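Local coordinates for protein enolase (alpha proteobacterium BAL199, PDB 3UGV) that probably acts as a magnesium-dependent lyase or related enzyme of the mandelate racemase/muconate lactonizing branch of the enolase superfamily, at residues F[32-44]-F[378-390]. Residues are numbered along the deposited sequence; the frame is centred on the assembly and turned at random.
Sequences KLTARPVLLKLQR and DWDEDVVAANLVE
An edge strand of the three-stranded antiparallel sheet in the N-terminal domain typical of the enolase superfamily meets the C-terminal tail through a single beta bridge, Val38 opposite Leu388. Two backbone bonds define it: Val389 N donates to Pro37 O at 3.0 Å, and Leu39 N donates to Asn387 O at 3.1 Å. Since Val38 itself bonds Leu58 through its backbone, the tail takes the other edge of strand 32-42. Just before this bridge, helix 381-387 crosses the strand at 88°, the axes 7.7 Å apart at closest; the pairing itself is confined to one bridge.

Arg36 supplies the charged link to the start of that helix. Its guanidinium meets the Glu381 carboxylate end-on, NH1 to OE1 and NH2 to OE2, both 3.1 Å; each oxygen uses its syn lone pair, and the planes lie only 22° apart. A bend at chi3 (-75°) in Arg36 and another at chi2 in Glu381 turn the two ends together. NH2 also comes within 3.4 Å of Trp379 CD1, with the indole turned steeply from the guanidinium plane. The indole NE1 bonds Asp62, whose carboxylate also forms a long, weak ion pair with Arg36. Replacing Arg36 with an alanine would probably leave Glu381 without its charged mate and open a gap beside Trp379 and Val384.

Apolar contacts flank the bridge: Val38 CG1 faces Leu388 CD1 at 4.0 Å, while Val389 CG2 lies equally far from Leu39 CB. Leu40 CD2 packs against the Asn387 amide, whose ND2 donates to Val383 O. Paired backbone bonds thus tie the tail to the strand's edge, and the two-pronged salt bridge ties the helix start to the same strand through the Arg36 side chain, joining distant parts of the chain.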
# COMPACT_ATOMS: atom_id res chain seq x y z
N LYS F 32 4.80 11.22 -50.41
CA LYS F 32 5.42 9.91 -50.22
C LYS F 32 6.64 9.91 -49.30
O LYS F 32 7.23 10.96 -49.01
CB LYS F 32 5.78 9.28 -51.57
CG LYS F 32 6.85 10.01 -52.34
CD LYS F 32 7.56 9.05 -53.29
CE LYS F 32 8.48 9.79 -54.26
NZ LYS F 32 9.40 8.84 -54.95
N LEU F 33 7.02 8.72 -48.84
CA LEU F 33 8.18 8.56 -47.97
C LEU F 33 9.13 7.53 -48.58
O LEU F 33 8.70 6.46 -49.01
CB LEU F 33 7.73 8.14 -46.57
CG LEU F 33 8.76 7.60 -45.57
CD1 LEU F 33 8.27 7.78 -44.16
CD2 LEU F 33 9.06 6.15 -45.85
N THR F 34 10.41 7.86 -48.62
CA THR F 34 11.40 6.91 -49.11
C THR F 34 12.37 6.50 -48.01
O THR F 34 12.89 7.34 -47.28
CB THR F 34 12.19 7.47 -50.30
OG1 THR F 34 11.29 7.73 -51.38
CG2 THR F 34 13.22 6.47 -50.75
N ALA F 35 12.59 5.19 -47.88
CA ALA F 35 13.49 4.65 -46.87
C ALA F 35 14.62 3.88 -47.53
O ALA F 35 14.39 2.96 -48.32
CB ALA F 35 12.73 3.76 -45.91
N ARG F 36 15.85 4.27 -47.20
CA ARG F 36 17.05 3.68 -47.78
C ARG F 36 17.94 3.10 -46.70
O ARG F 36 18.44 3.84 -45.85
CB ARG F 36 17.82 4.73 -48.58
CG ARG F 36 17.08 5.24 -49.80
CD ARG F 36 17.90 6.25 -50.56
NE ARG F 36 17.94 7.55 -49.89
CZ ARG F 36 18.88 8.46 -50.09
NH1 ARG F 36 19.87 8.21 -50.94
NH2 ARG F 36 18.83 9.62 -49.45
N PRO F 37 18.16 1.79 -46.72
CA PRO F 37 19.02 1.17 -45.71
C PRO F 37 20.50 1.35 -46.04
O PRO F 37 20.89 1.17 -47.19
CB PRO F 37 18.63 -0.31 -45.79
CG PRO F 37 18.25 -0.50 -47.22
CD PRO F 37 17.61 0.80 -47.66
N VAL F 38 21.31 1.72 -45.06
CA VAL F 38 22.75 1.71 -45.26
C VAL F 38 23.43 1.02 -44.09
O VAL F 38 22.79 0.72 -43.08
CB VAL F 38 23.33 3.12 -45.48
CG1 VAL F 38 22.39 3.94 -46.35
CG2 VAL F 38 23.57 3.81 -44.18
N LEU F 39 24.72 0.74 -44.24
CA LEU F 39 25.47 0.02 -43.24
C LEU F 39 26.86 0.62 -43.18
O LEU F 39 27.60 0.57 -44.16
CB LEU F 39 25.56 -1.47 -43.58
CG LEU F 39 26.00 -2.41 -42.45
CD1 LEU F 39 24.88 -2.59 -41.43
CD2 LEU F 39 26.46 -3.77 -42.96
N LEU F 40 27.20 1.22 -42.05
CA LEU F 40 28.49 1.89 -41.91
C LEU F 40 29.43 1.03 -41.09
O LEU F 40 29.00 0.22 -40.28
CB LEU F 40 28.33 3.26 -41.25
CG LEU F 40 27.34 4.25 -41.87
CD1 LEU F 40 27.40 5.56 -41.11
CD2 LEU F 40 27.62 4.46 -43.36
N LYS F 41 30.73 1.21 -41.34
CA LYS F 41 31.75 0.56 -40.54
C LYS F 41 32.14 1.51 -39.41
O LYS F 41 32.65 2.60 -39.67
CB LYS F 41 32.97 0.23 -41.41
CG LYS F 41 33.61 -1.10 -41.07
CD LYS F 41 32.64 -2.24 -41.34
CE LYS F 41 33.27 -3.60 -41.05
NZ LYS F 41 32.41 -4.73 -41.52
N LEU F 42 31.87 1.10 -38.17
CA LEU F 42 32.15 1.94 -37.00
C LEU F 42 33.65 2.22 -36.81
O LEU F 42 34.49 1.36 -37.05
CB LEU F 42 31.59 1.30 -35.72
CG LEU F 42 30.08 1.14 -35.58
CD1 LEU F 42 29.77 0.23 -34.38
CD2 LEU F 42 29.40 2.50 -35.44
N GLN F 43 33.96 3.44 -36.36
CA GLN F 43 35.34 3.81 -36.06
C GLN F 43 35.88 2.95 -34.92
O GLN F 43 36.97 2.39 -35.01
CB GLN F 43 35.42 5.30 -35.68
CG GLN F 43 36.79 5.70 -35.13
CD GLN F 43 36.97 7.21 -34.99
OE1 GLN F 43 36.06 7.98 -35.27
NE2 GLN F 43 38.15 7.62 -34.54
N ARG F 44 35.11 2.86 -33.84
CA ARG F 44 35.48 2.00 -32.72
C ARG F 44 34.42 0.90 -32.59
O ARG F 44 33.28 1.17 -32.22
CB ARG F 44 35.58 2.82 -31.43
CG ARG F 44 36.44 4.07 -31.54
CD ARG F 44 36.37 4.93 -30.28
NE ARG F 44 37.34 6.02 -30.30
CZ ARG F 44 37.10 7.24 -30.78
NH1 ARG F 44 35.91 7.55 -31.29
NH2 ARG F 44 38.05 8.16 -30.76
N ASP F 378 21.30 17.18 -43.91
CA ASP F 378 21.48 17.02 -45.35
C ASP F 378 22.41 15.84 -45.61
O ASP F 378 23.53 15.77 -45.08
CB ASP F 378 22.03 18.31 -45.97
CG ASP F 378 21.16 19.52 -45.65
OD1 ASP F 378 21.57 20.34 -44.80
OD2 ASP F 378 20.07 19.65 -46.23
N TRP F 379 21.93 14.88 -46.40
CA TRP F 379 22.66 13.64 -46.57
C TRP F 379 23.95 13.86 -47.36
O TRP F 379 23.99 14.67 -48.28
CB TRP F 379 21.81 12.58 -47.27
CG TRP F 379 20.46 12.30 -46.68
CD1 TRP F 379 19.29 12.21 -47.35
CD2 TRP F 379 20.15 12.02 -45.30
NE1 TRP F 379 18.26 11.92 -46.49
CE2 TRP F 379 18.76 11.79 -45.23
CE3 TRP F 379 20.91 11.95 -44.13
CZ2 TRP F 379 18.11 11.50 -44.02
CZ3 TRP F 379 20.26 11.66 -42.93
CH2 TRP F 379 18.87 11.45 -42.89
N ASP F 380 25.00 13.13 -46.99
CA ASP F 380 26.21 13.06 -47.80
C ASP F 380 26.04 11.92 -48.80
O ASP F 380 26.43 10.78 -48.53
CB ASP F 380 27.43 12.84 -46.92
CG ASP F 380 28.73 12.89 -47.70
OD1 ASP F 380 28.77 12.34 -48.82
OD2 ASP F 380 29.71 13.49 -47.20
N GLU F 381 25.46 12.24 -49.95
CA GLU F 381 25.05 11.23 -50.93
C GLU F 381 26.18 10.35 -51.49
O GLU F 381 25.92 9.24 -51.95
CB GLU F 381 24.24 11.88 -52.06
CG GLU F 381 22.87 12.41 -51.60
CD GLU F 381 21.89 11.29 -51.26
OE1 GLU F 381 22.21 10.10 -51.49
OE2 GLU F 381 20.79 11.61 -50.74
N ASP F 382 27.42 10.83 -51.44
CA ASP F 382 28.57 10.00 -51.80
C ASP F 382 28.75 8.86 -50.79
O ASP F 382 28.74 7.68 -51.15
CB ASP F 382 29.86 10.83 -51.88
CG ASP F 382 29.88 11.75 -53.09
OD1 ASP F 382 29.18 11.45 -54.08
OD2 ASP F 382 30.61 12.77 -53.04
N VAL F 383 28.92 9.24 -49.53
CA VAL F 383 29.02 8.28 -48.45
C VAL F 383 27.81 7.36 -48.45
O VAL F 383 27.94 6.15 -48.22
CB VAL F 383 29.12 8.99 -47.09
CG1 VAL F 383 29.17 7.98 -45.98
CG2 VAL F 383 30.34 9.89 -47.05
N VAL F 384 26.63 7.92 -48.72
CA VAL F 384 25.42 7.10 -48.79
C VAL F 384 25.53 6.03 -49.87
O VAL F 384 25.21 4.86 -49.63
CB VAL F 384 24.15 7.95 -49.02
CG1 VAL F 384 22.96 7.06 -49.38
CG2 VAL F 384 23.84 8.75 -47.79
N ALA F 385 25.98 6.41 -51.06
CA ALA F 385 26.10 5.47 -52.17
C ALA F 385 27.10 4.35 -51.85
O ALA F 385 26.82 3.17 -52.09
CB ALA F 385 26.50 6.19 -53.45
N ALA F 386 28.25 4.75 -51.32
CA ALA F 386 29.29 3.81 -50.94
C ALA F 386 28.86 2.81 -49.86
O ALA F 386 29.55 1.82 -49.61
CB ALA F 386 30.55 4.57 -50.49
N ASN F 387 27.71 3.04 -49.23
CA ASN F 387 27.28 2.20 -48.11
C ASN F 387 25.85 1.67 -48.18
O ASN F 387 25.39 0.95 -47.27
CB ASN F 387 27.52 2.92 -46.78
CG ASN F 387 28.98 3.03 -46.44
OD1 ASN F 387 29.61 2.04 -46.06
ND2 ASN F 387 29.54 4.22 -46.61
N LEU F 388 25.15 2.03 -49.25
CA LEU F 388 23.78 1.58 -49.45
C LEU F 388 23.73 0.05 -49.46
O LEU F 388 24.66 -0.61 -49.91
CB LEU F 388 23.22 2.15 -50.75
CG LEU F 388 21.71 1.97 -50.94
CD1 LEU F 388 20.96 2.76 -49.89
CD2 LEU F 388 21.29 2.39 -52.34
N VAL F 389 22.63 -0.50 -48.96
CA VAL F 389 22.46 -1.94 -48.93
C VAL F 389 21.51 -2.36 -50.03
O VAL F 389 20.34 -1.98 -50.04
CB VAL F 389 21.92 -2.42 -47.56
CG1 VAL F 389 21.77 -3.94 -47.53
CG2 VAL F 389 22.84 -1.95 -46.45
N GLU F 390 22.02 -3.14 -50.98
CA GLU F 390 21.23 -3.57 -52.13
C GLU F 390 21.59 -5.00 -52.53
O GLU F 390 22.39 -5.66 -51.86
CB GLU F 390 21.39 -2.60 -53.31
CG GLU F 390 22.65 -2.79 -54.14
CD GLU F 390 23.93 -2.36 -53.42
OE1 GLU F 390 24.37 -3.08 -52.51
OE2 GLU F 390 24.48 -1.30 -53.78
OXT GLU F 390 21.09 -5.52 -53.53